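Local coordinates for PP1b (Porcine reproductive and respiratory syndrome virus, PDB 6JDR), which is the helicase piece of a viral replicase polyprotein, which probably hydrolyses ATP to unwind RNA and DNA duplexes in the 5' to 3' direction, at residues Arg94-Val102 and Leu115-Leu125; Tyr27-Cys35 and Leu57-Leu68. The protein carries 1 engineered substitution. All coordinates share one frame; numbering follows the deposited sequence.

Interaction 1 of 2, residues Arg94-Val102 and Leu115-Leu125; sequences RYQTRRGLV and LPDGDYASTAL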
loop_
_atom_site.group_PDB
_atom_site.type_symbol
_atom_site.label_atom_id
_atom_site.label_comp_id
_atom_site.label_asym_id
_atom_site.label_seq_id
_atom_site.Cartn_x
_atom_site.Cartn_y
_atom_site.Cartn_z
ATOM N N ARG A 94 -20.309 -24.704 13.109
ATOM C CA ARG A 94 -21.152 -25.355 12.109
ATOM C C ARG A 94 -20.715 -26.806 11.884
ATOM O O ARG A 94 -19.523 -27.090 11.767
ATOM C CB ARG A 94 -21.112 -24.555 10.806
ATOM C CG ARG A 94 -22.434 -24.510 10.053
ATOM C CD ARG A 94 -22.735 -23.103 9.556
ATOM N NE ARG A 94 -21.679 -22.586 8.683
ATOM C CZ ARG A 94 -21.763 -22.454 7.357
ATOM N NH1 ARG A 94 -22.867 -22.789 6.688
ATOM N NH2 ARG A 94 -20.723 -21.967 6.688
ATOM N N TYR A 95 -21.692 -27.713 11.834
ATOM C CA TYR A 95 -21.439 -29.154 11.830
ATOM C C TYR A 95 -22.335 -29.890 10.833
ATOM O O TYR A 95 -23.497 -29.523 10.653
ATOM C CB TYR A 95 -21.712 -29.731 13.219
ATOM C CG TYR A 95 -20.888 -29.145 14.347
ATOM C CD1 TYR A 95 -19.711 -29.760 14.767
ATOM C CD2 TYR A 95 -21.298 -27.990 15.016
ATOM C CE1 TYR A 95 -18.960 -29.240 15.808
ATOM C CE2 TYR A 95 -20.551 -27.461 16.058
ATOM C CZ TYR A 95 -19.382 -28.090 16.452
ATOM O OH TYR A 95 -18.626 -27.578 17.489
ATOM N N GLN A 96 -21.795 -30.933 10.201
ATOM C CA GLN A 96 -22.598 -31.852 9.390
ATOM C C GLN A 96 -23.074 -32.994 10.284
ATOM O O GLN A 96 -22.302 -33.526 11.080
ATOM C CB GLN A 96 -21.790 -32.423 8.216
ATOM C CG GLN A 96 -21.473 -31.432 7.103
ATOM C CD GLN A 96 -22.669 -31.093 6.226
ATOM O OE1 GLN A 96 -23.762 -31.642 6.392
ATOM N NE2 GLN A 96 -22.464 -30.176 5.283
ATOM N N THR A 97 -24.349 -33.351 10.148
ATOM C CA THR A 97 -24.966 -34.431 10.916
ATOM C C THR A 97 -25.921 -35.195 10.011
ATOM O O THR A 97 -26.138 -34.797 8.867
ATOM C CB THR A 97 -25.780 -33.880 12.102
ATOM O OG1 THR A 97 -26.914 -33.154 11.608
ATOM C CG2 THR A 97 -24.929 -32.965 12.975
ATOM N N ARG A 98 -26.512 -36.274 10.528
ATOM C CA ARG A 98 -27.517 -37.038 9.777
ATOM C C ARG A 98 -28.744 -36.193 9.413
ATOM O O ARG A 98 -29.427 -36.483 8.437
ATOM C CB ARG A 98 -27.942 -38.304 10.537
ATOM C CG ARG A 98 -28.670 -38.071 11.857
ATOM C CD ARG A 98 -29.144 -39.387 12.457
ATOM N NE ARG A 98 -29.852 -39.198 13.725
ATOM C CZ ARG A 98 -29.281 -39.150 14.931
ATOM N NH1 ARG A 98 -27.964 -39.275 15.081
ATOM N NH2 ARG A 98 -30.039 -38.969 16.006
ATOM N N ARG A 99 -29.006 -35.146 10.194
ATOM C CA ARG A 99 -30.051 -34.167 9.879
ATOM C C ARG A 99 -29.521 -33.005 9.020
ATOM O O ARG A 99 -30.112 -31.926 8.997
ATOM C CB ARG A 99 -30.681 -33.636 11.181
ATOM C CG ARG A 99 -31.795 -34.510 11.748
ATOM C CD ARG A 99 -33.172 -33.939 11.422
ATOM N NE ARG A 99 -34.261 -34.878 11.705
ATOM C CZ ARG A 99 -34.656 -35.863 10.897
ATOM N NH1 ARG A 99 -34.056 -36.076 9.727
ATOM N NH2 ARG A 99 -35.662 -36.653 11.263
ATOM N N GLY A 100 -28.417 -33.229 8.307
ATOM C CA GLY A 100 -27.833 -32.208 7.442
ATOM C C GLY A 100 -26.967 -31.209 8.189
ATOM O O GLY A 100 -26.513 -31.471 9.304
ATOM N N LEU A 101 -26.741 -30.058 7.559
ATOM C CA LEU A 101 -25.880 -29.017 8.112
ATOM C C LEU A 101 -26.624 -28.212 9.172
ATOM O O LEU A 101 -27.759 -27.794 8.949
ATOM C CB LEU A 101 -25.404 -28.088 6.992
ATOM C CG LEU A 101 -24.395 -27.002 7.368
ATOM C CD1 LEU A 101 -23.100 -27.607 7.891
ATOM C CD2 LEU A 101 -24.129 -26.116 6.161
ATOM N N VAL A 102 -25.975 -27.991 10.314
ATOM C CA VAL A 102 -26.588 -27.283 11.441
ATOM C C VAL A 102 -25.585 -26.375 12.152
ATOM O O VAL A 102 -24.383 -26.639 12.143
ATOM C CB VAL A 102 -27.185 -28.267 12.474
ATOM C CG1 VAL A 102 -28.351 -29.039 11.870
ATOM C CG2 VAL A 102 -26.121 -29.224 13.003
ATOM N N LEU A 115 -32.263 -28.566 16.983
ATOM C CA LEU A 115 -32.435 -29.994 16.743
ATOM C C LEU A 115 -33.164 -30.637 17.915
ATOM O O LEU A 115 -33.016 -30.188 19.055
ATOM C CB LEU A 115 -31.080 -30.680 16.560
ATOM C CG LEU A 115 -30.396 -30.567 15.197
ATOM C CD1 LEU A 115 -29.029 -31.227 15.263
ATOM C CD2 LEU A 115 -31.243 -31.188 14.093
ATOM N N PRO A 116 -33.949 -31.697 17.645
ATOM C CA PRO A 116 -34.592 -32.421 18.741
ATOM C C PRO A 116 -33.577 -33.155 19.611
ATOM O O PRO A 116 -32.444 -33.393 19.182
ATOM C CB PRO A 116 -35.512 -33.414 18.022
ATOM C CG PRO A 116 -34.924 -33.580 16.666
ATOM C CD PRO A 116 -34.288 -32.266 16.327
ATOM N N ASP A 117 -33.989 -33.506 20.826
ATOM C CA ASP A 117 -33.111 -34.193 21.772
ATOM C C ASP A 117 -32.547 -35.472 21.169
ATOM O O ASP A 117 -33.249 -36.200 20.466
ATOM C CB ASP A 117 -33.860 -34.522 23.067
ATOM C CG ASP A 117 -34.205 -33.286 23.879
ATOM O OD1 ASP A 117 -33.891 -32.159 23.433
ATOM O OD2 ASP A 117 -34.793 -33.442 24.971
ATOM N N GLY A 118 -31.273 -35.734 21.444
ATOM C CA GLY A 118 -30.606 -36.928 20.940
ATOM C C GLY A 118 -29.097 -36.798 20.935
ATOM O O GLY A 118 -28.539 -35.844 21.486
ATOM N N ASP A 119 -28.440 -37.781 20.327
ATOM C CA ASP A 119 -26.994 -37.765 20.145
ATOM C C ASP A 119 -26.693 -37.869 18.656
ATOM O O ASP A 119 -27.216 -38.753 17.970
ATOM C CB ASP A 119 -26.335 -38.916 20.909
ATOM C CG ASP A 119 -26.454 -38.759 22.416
ATOM O OD1 ASP A 119 -27.588 -38.616 22.916
ATOM O OD2 ASP A 119 -25.412 -38.776 23.107
ATOM N N TYR A 120 -25.863 -36.957 18.156
ATOM C CA TYR A 120 -25.566 -36.888 16.728
ATOM C C TYR A 120 -24.070 -36.956 16.461
ATOM O O TYR A 120 -23.295 -36.163 17.008
ATOM C CB TYR A 120 -26.116 -35.595 16.133
ATOM C CG TYR A 120 -27.596 -35.381 16.353
ATOM C CD1 TYR A 120 -28.530 -35.823 15.421
ATOM C CD2 TYR A 120 -28.060 -34.721 17.484
ATOM C CE1 TYR A 120 -29.886 -35.619 15.614
ATOM C CE2 TYR A 120 -29.412 -34.512 17.686
ATOM C CZ TYR A 120 -30.322 -34.962 16.750
ATOM O OH TYR A 120 -31.667 -34.753 16.957
ATOM N N ALA A 121 -23.667 -37.909 15.623
ATOM C CA ALA A 121 -22.320 -37.911 15.071
ATOM C C ALA A 121 -22.168 -36.621 14.265
ATOM O O ALA A 121 -23.016 -36.308 13.427
ATOM C CB ALA A 121 -22.106 -39.124 14.186
ATOM N N SER A 122 -21.108 -35.868 14.533
ATOM C CA SER A 122 -20.940 -34.559 13.919
ATOM C C SER A 122 -19.500 -34.304 13.498
ATOM O O SER A 122 -18.562 -34.515 14.271
ATOM C CB SER A 122 -21.405 -33.457 14.880
ATOM O OG SER A 122 -20.518 -33.326 15.980
ATOM N N THR A 123 -19.338 -33.852 12.261
ATOM C CA THR A 123 -18.057 -33.361 11.782
ATOM C C THR A 123 -18.170 -31.851 11.664
ATOM O O THR A 123 -19.068 -31.343 10.992
ATOM C CB THR A 123 -17.692 -33.958 10.412
ATOM O OG1 THR A 123 -18.744 -33.690 9.478
ATOM C CG2 THR A 123 -17.487 -35.463 10.523
ATOM N N ALA A 124 -17.273 -31.139 12.338
ATOM C CA ALA A 124 -17.239 -29.685 12.279
ATOM C C ALA A 124 -16.664 -29.212 10.949
ATOM O O ALA A 124 -15.735 -29.821 10.414
ATOM C CB ALA A 124 -16.408 -29.130 13.427
ATOM N N LEU A 125 -17.228 -28.130 10.420
ATOM C CA LEU A 125 -16.628 -27.419 9.294
ATOM C C LEU A 125 -15.345 -26.750 9.757
ATOM O O LEU A 125 -15.303 -26.168 10.843
ATOM C CB LEU A 125 -17.587 -26.362 8.740
ATOM C CG LEU A 125 -18.507 -26.803 7.600
ATOM C CD1 LEU A 125 -19.179 -28.133 7.901
ATOM C CD2 LEU A 125 -19.541 -25.722 7.318
HETATM O O HOH W 1 -25.465 -40.238 14.070
HETATM O O HOH W 2 -25.463 -37.253 12.800
#
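Tyr120 CD1 sits over one face of the Arg98 guanidinium, 3.4 Å from Arg98 CZ, with the two planes 24° apart. Arg98 CG sits between the backbone N and the carbonyl carbon (chi1 65°), and the chain then runs straight to NE. Arg98 NH1 donates to Asp119 O at 3.0 Å, close to the guanidinium plane. With a water also bonded to NH1 at the edge, this bond helps to hold the group's rotation. Leu115 packs on the Tyr120 ring, and its CD1 meets Val102 CG1 tip to tip at 4.1 Å. At the other end, Leu125 CD2 lies over one face of the Arg94 guanidinium, 4.0 Å from Arg94 CZ. The charge of Arg94 is paired with Asp23. Leu125 CD1 also touches Leu101 CD1. Between these ends the Tyr95 ring leans obliquely on Ala124, CE1 to CB 3.5 Å. Gln96 and Thr123 form a hydrogen-bonded antiparallel pair, with Gln96 N to Thr123 O at 2.9 Å. Beyond Thr97, a water joins Arg98 N to Ala121 O. Strands 93-97 and 100-104 form a beta hairpin with a type I turn, Thr97 to Gly100. Strand 118-124 pairs with it, between 93-97 and 79-83, in a four-stranded antiparallel sheet.

Interaction 2 of 2, residues Tyr27-Cys35 and Leu57-Leu68; sequences YHTHFHQHC and LGKGTSPLDEVL. With ZN (zinc ion), chain B; ZN (zinc ion), chain C.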
loop_
_atom_site.group_PDB
_atom_site.type_symbol
_atom_site.label_atom_id
_atom_site.label_comp_id
_atom_site.label_asym_id
_atom_site.label_seq_id
_atom_site.Cartn_x
_atom_site.Cartn_y
_atom_site.Cartn_z
ATOM N N TYR A 27 -25.501 -24.714 -7.522
ATOM C CA TYR A 27 -24.613 -24.865 -8.669
ATOM C C TYR A 27 -23.189 -25.222 -8.233
ATOM O O TYR A 27 -22.604 -26.177 -8.734
ATOM C CB TYR A 27 -24.609 -23.583 -9.510
ATOM C CG TYR A 27 -23.704 -23.649 -10.717
ATOM C CD1 TYR A 27 -24.032 -24.440 -11.815
ATOM C CD2 TYR A 27 -22.516 -22.923 -10.763
ATOM C CE1 TYR A 27 -23.203 -24.507 -12.923
ATOM C CE2 TYR A 27 -21.680 -22.984 -11.865
ATOM C CZ TYR A 27 -22.028 -23.775 -12.943
ATOM O OH TYR A 27 -21.200 -23.838 -14.039
ATOM N N HIS A 28 -22.655 -24.470 -7.275
ATOM C CA HIS A 28 -21.261 -24.628 -6.862
ATOM C C HIS A 28 -20.981 -25.817 -5.945
ATOM O O HIS A 28 -19.827 -26.056 -5.589
ATOM C CB HIS A 28 -20.752 -23.342 -6.213
ATOM C CG HIS A 28 -20.449 -22.262 -7.199
ATOM N ND1 HIS A 28 -21.250 -21.155 -7.356
ATOM C CD2 HIS A 28 -19.438 -22.127 -8.089
ATOM C CE1 HIS A 28 -20.742 -20.378 -8.295
ATOM N NE2 HIS A 28 -19.642 -20.945 -8.756
ATOM N N THR A 29 -22.015 -26.574 -5.579
ATOM C CA THR A 29 -21.811 -27.828 -4.859
ATOM C C THR A 29 -20.988 -28.837 -5.667
ATOM O O THR A 29 -20.440 -29.779 -5.097
ATOM C CB THR A 29 -23.153 -28.504 -4.478
ATOM O OG1 THR A 29 -23.998 -28.589 -5.630
ATOM C CG2 THR A 29 -23.870 -27.731 -3.385
ATOM N N HIS A 30 -20.914 -28.657 -6.984
ATOM C CA HIS A 30 -20.273 -29.642 -7.857
ATOM C C HIS A 30 -18.980 -29.145 -8.531
ATOM O O HIS A 30 -18.468 -29.799 -9.439
ATOM C CB HIS A 30 -21.284 -30.106 -8.922
ATOM C CG HIS A 30 -22.298 -31.087 -8.413
ATOM N ND1 HIS A 30 -23.157 -30.803 -7.371
ATOM C CD2 HIS A 30 -22.597 -32.345 -8.814
ATOM C CE1 HIS A 30 -23.936 -31.847 -7.150
ATOM N NE2 HIS A 30 -23.617 -32.796 -8.012
ATOM N N PHE A 31 -18.450 -28.004 -8.089
ATOM C CA PHE A 31 -17.217 -27.453 -8.663
ATOM C C PHE A 31 -16.182 -27.100 -7.586
ATOM O O PHE A 31 -15.410 -26.147 -7.736
ATOM C CB PHE A 31 -17.538 -26.228 -9.525
ATOM C CG PHE A 31 -18.459 -26.520 -10.675
ATOM C CD1 PHE A 31 -17.957 -26.968 -11.891
ATOM C CD2 PHE A 31 -19.831 -26.348 -10.543
ATOM C CE1 PHE A 31 -18.804 -27.237 -12.956
ATOM C CE2 PHE A 31 -20.684 -26.615 -11.606
ATOM C CZ PHE A 31 -20.172 -27.060 -12.815
ATOM N N HIS A 32 -16.153 -27.895 -6.518
ATOM C CA HIS A 32 -15.226 -27.688 -5.409
ATOM C C HIS A 32 -14.496 -28.992 -5.114
ATOM O O HIS A 32 -14.927 -29.789 -4.281
ATOM C CB HIS A 32 -15.990 -27.199 -4.182
ATOM C CG HIS A 32 -15.114 -26.778 -3.046
ATOM N ND1 HIS A 32 -14.673 -25.483 -2.885
ATOM C CD2 HIS A 32 -14.612 -27.478 -2.002
ATOM C CE1 HIS A 32 -13.930 -25.405 -1.796
ATOM N NE2 HIS A 32 -13.884 -26.600 -1.239
ATOM N N GLN A 33 -13.383 -29.203 -5.805
ATOM C CA GLN A 33 -12.649 -30.463 -5.723
ATOM C C GLN A 33 -11.727 -30.530 -4.507
ATOM O O GLN A 33 -11.181 -31.586 -4.200
ATOM C CB GLN A 33 -11.851 -30.686 -7.012
ATOM C CG GLN A 33 -12.726 -30.709 -8.258
ATOM C CD GLN A 33 -11.971 -31.099 -9.513
ATOM O OE1 GLN A 33 -10.813 -30.733 -9.694
ATOM N NE2 GLN A 33 -12.632 -31.840 -10.393
ATOM N N HIS A 34 -11.564 -29.404 -3.820
ATOM C CA HIS A 34 -10.702 -29.302 -2.639
ATOM C C HIS A 34 -11.093 -30.253 -1.507
ATOM O O HIS A 34 -10.232 -30.856 -0.870
ATOM C CB HIS A 34 -10.722 -27.855 -2.134
ATOM C CG HIS A 34 -9.952 -27.636 -0.874
ATOM N ND1 HIS A 34 -10.559 -27.306 0.316
ATOM C CD2 HIS A 34 -8.625 -27.685 -0.618
ATOM C CE1 HIS A 34 -9.643 -27.169 1.257
ATOM N NE2 HIS A 34 -8.459 -27.397 0.716
ATOM N N CYS A 35 -12.390 -30.381 -1.257
ATOM C CA CYS A 35 -12.877 -31.188 -0.137
ATOM C C CYS A 35 -14.354 -31.531 -0.334
ATOM O O CYS A 35 -15.005 -30.965 -1.213
ATOM C CB CYS A 35 -12.659 -30.440 1.184
ATOM S SG CYS A 35 -13.643 -28.941 1.367
ATOM N N LEU A 57 -17.837 -34.252 -10.341
ATOM C CA LEU A 57 -17.415 -32.891 -10.026
ATOM C C LEU A 57 -16.787 -32.236 -11.255
ATOM O O LEU A 57 -16.157 -32.907 -12.072
ATOM C CB LEU A 57 -16.412 -32.890 -8.869
ATOM C CG LEU A 57 -16.910 -33.416 -7.517
ATOM C CD1 LEU A 57 -15.750 -33.615 -6.552
ATOM C CD2 LEU A 57 -17.959 -32.488 -6.921
ATOM N N GLY A 58 -16.974 -30.926 -11.375
ATOM C CA GLY A 58 -16.391 -30.144 -12.462
ATOM C C GLY A 58 -15.154 -29.383 -12.020
ATOM O O GLY A 58 -14.800 -29.377 -10.839
ATOM N N LYS A 59 -14.499 -28.740 -12.983
ATOM C CA LYS A 59 -13.299 -27.948 -12.728
ATOM C C LYS A 59 -13.676 -26.670 -11.992
ATOM O O LYS A 59 -14.775 -26.153 -12.166
ATOM C CB LYS A 59 -12.612 -27.609 -14.056
ATOM C CG LYS A 59 -11.359 -26.747 -13.957
ATOM C CD LYS A 59 -10.863 -26.374 -15.348
ATOM C CE LYS A 59 -9.609 -25.518 -15.300
ATOM N NZ LYS A 59 -8.402 -26.318 -14.950
ATOM N N GLY A 60 -12.757 -26.161 -11.176
ATOM C CA GLY A 60 -12.972 -24.911 -10.451
ATOM C C GLY A 60 -13.406 -23.773 -11.357
ATOM O O GLY A 60 -12.951 -23.669 -12.498
ATOM N N THR A 61 -14.297 -22.927 -10.842
ATOM C CA THR A 61 -14.821 -21.767 -11.572
ATOM C C THR A 61 -14.207 -20.455 -11.095
ATOM O O THR A 61 -14.531 -19.386 -11.622
ATOM C CB THR A 61 -16.344 -21.647 -11.382
ATOM O OG1 THR A 61 -16.645 -21.451 -9.994
ATOM C CG2 THR A 61 -17.045 -22.898 -11.881
ATOM N N SER A 62 -13.330 -20.535 -10.097
ATOM C CA SER A 62 -12.773 -19.352 -9.458
ATOM C C SER A 62 -11.273 -19.534 -9.217
ATOM O O SER A 62 -10.800 -20.665 -9.075
ATOM C CB SER A 62 -13.497 -19.106 -8.131
ATOM O OG SER A 62 -12.794 -18.201 -7.299
ATOM N N PRO A 63 -10.518 -18.420 -9.166
ATOM C CA PRO A 63 -9.116 -18.501 -8.752
ATOM C C PRO A 63 -8.944 -19.065 -7.342
ATOM O O PRO A 63 -7.879 -19.601 -7.023
ATOM C CB PRO A 63 -8.651 -17.043 -8.806
ATOM C CG PRO A 63 -9.546 -16.404 -9.813
ATOM C CD PRO A 63 -10.878 -17.057 -9.600
ATOM N N LEU A 64 -9.980 -18.946 -6.511
ATOM C CA LEU A 64 -9.982 -19.567 -5.184
ATOM C C LEU A 64 -9.625 -21.041 -5.263
ATOM O O LEU A 64 -8.906 -21.561 -4.416
ATOM C CB LEU A 64 -11.352 -19.425 -4.525
ATOM C CG LEU A 64 -11.512 -20.040 -3.131
ATOM C CD1 LEU A 64 -10.593 -19.360 -2.126
ATOM C CD2 LEU A 64 -12.961 -19.948 -2.673
ATOM N N ASP A 65 -10.138 -21.709 -6.286
ATOM C CA ASP A 65 -9.948 -23.142 -6.431
ATOM C C ASP A 65 -8.496 -23.465 -6.753
ATOM O O ASP A 65 -7.967 -24.476 -6.297
ATOM C CB ASP A 65 -10.894 -23.684 -7.506
ATOM C CG ASP A 65 -12.349 -23.386 -7.193
ATOM O OD1 ASP A 65 -12.783 -23.707 -6.067
ATOM O OD2 ASP A 65 -13.047 -22.814 -8.058
ATOM N N GLU A 66 -7.853 -22.597 -7.526
ATOM C CA GLU A 66 -6.439 -22.756 -7.832
ATOM C C GLU A 66 -5.605 -22.535 -6.579
ATOM O O GLU A 66 -4.696 -23.312 -6.287
ATOM C CB GLU A 66 -6.012 -21.790 -8.934
ATOM C CG GLU A 66 -6.681 -22.043 -10.279
ATOM C CD GLU A 66 -6.388 -23.423 -10.841
ATOM O OE1 GLU A 66 -5.214 -23.856 -10.838
ATOM O OE2 GLU A 66 -7.345 -24.077 -11.295
ATOM N N VAL A 67 -5.933 -21.491 -5.825
ATOM C CA VAL A 67 -5.273 -21.233 -4.546
ATOM C C VAL A 67 -5.376 -22.455 -3.628
ATOM O O VAL A 67 -4.383 -22.880 -3.036
ATOM C CB VAL A 67 -5.864 -19.990 -3.850
ATOM C CG1 VAL A 67 -5.386 -19.880 -2.407
ATOM C CG2 VAL A 67 -5.488 -18.734 -4.620
ATOM N N LEU A 68 -6.572 -23.034 -3.545
ATOM C CA LEU A 68 -6.827 -24.143 -2.629
ATOM C C LEU A 68 -6.091 -25.439 -2.979
ATOM O O LEU A 68 -6.046 -26.341 -2.159
ATOM C CB LEU A 68 -8.333 -24.412 -2.509
ATOM C CG LEU A 68 -9.163 -23.382 -1.735
ATOM C CD1 LEU A 68 -10.647 -23.703 -1.852
ATOM C CD2 LEU A 68 -8.746 -23.307 -0.271
HETATM ZN ZN ZN B . -12.708 -27.080 0.492
HETATM ZN ZN ZN C . -22.481 -19.942 -6.132
HETATM O O HOH W 3 -15.794 -23.513 -8.287
HETATM O O HOH W 4 -11.850 -26.534 -5.109
#
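His32 and His34 both carry CG anti to the backbone N (chi1 -172° and 176°), which turns their rings onto one zinc ion and against Leu68. His32 binds the zinc through NE2 at 2.1 Å, His34 through ND1. Cys35 SG and Cys20 complete the site. Leu68 CB makes an off-centre CH-pi contact with the His34 ring, and its CD1 lies 3.7 Å from His32 CE1. Phe31, with CG beside its backbone N (chi1 -60°), turns its ring edge to Lys59 O, with CD1 at 3.3 Å, while Gly58 CA and Thr61 CG2 approach obliquely. Next to it Gly58 N donates to His30 O at 2.7 Å, almost straight. His28 holds the other zinc ion through ND1, with Cys7, Cys10 and Cys25. Its other nitrogen, NE2, gives a weak bond to Thr61 OG1, near the ring plane. Water bridges Phe31 O to Thr61 N, and another bridges His34 N to Asp65 OD1. Ser62 and Asp65 form a capping box at the start of helix 63-67. Tyr9 OH bonds both His32 ND1 and Asp65 OD1. The Asp65 carboxylate may thus polarise the ring of His32 through Tyr9. In this zinc-binding domain the contact probably supplies second-shell support, firmer for His32, through Tyr9 and Leu68, than for His28, whose bond to Thr61 is weak.

How the interactions relate
Interaction 2 closes along the chain before interaction 1 opens, and the two do not touch; their nearest atoms are about 8 Å apart. Interaction 1 is a surface contact between strands of a small sheet. Interaction 2 is partly buried and joins a zinc-bound loop to the segment that leads into helix 63-67. Regular backbone pairing carries the first, with arginine groups lying on apolar or aromatic partners. The second is held by packing on zinc-bound histidines, one firm backbone bond and bridging waters; no residue of 57-68 binds either zinc. The zinc site of His32, His34 and Cys35 is the one near interaction 1: the side chain of Leu125 comes within about 8 Å of that of Cys35.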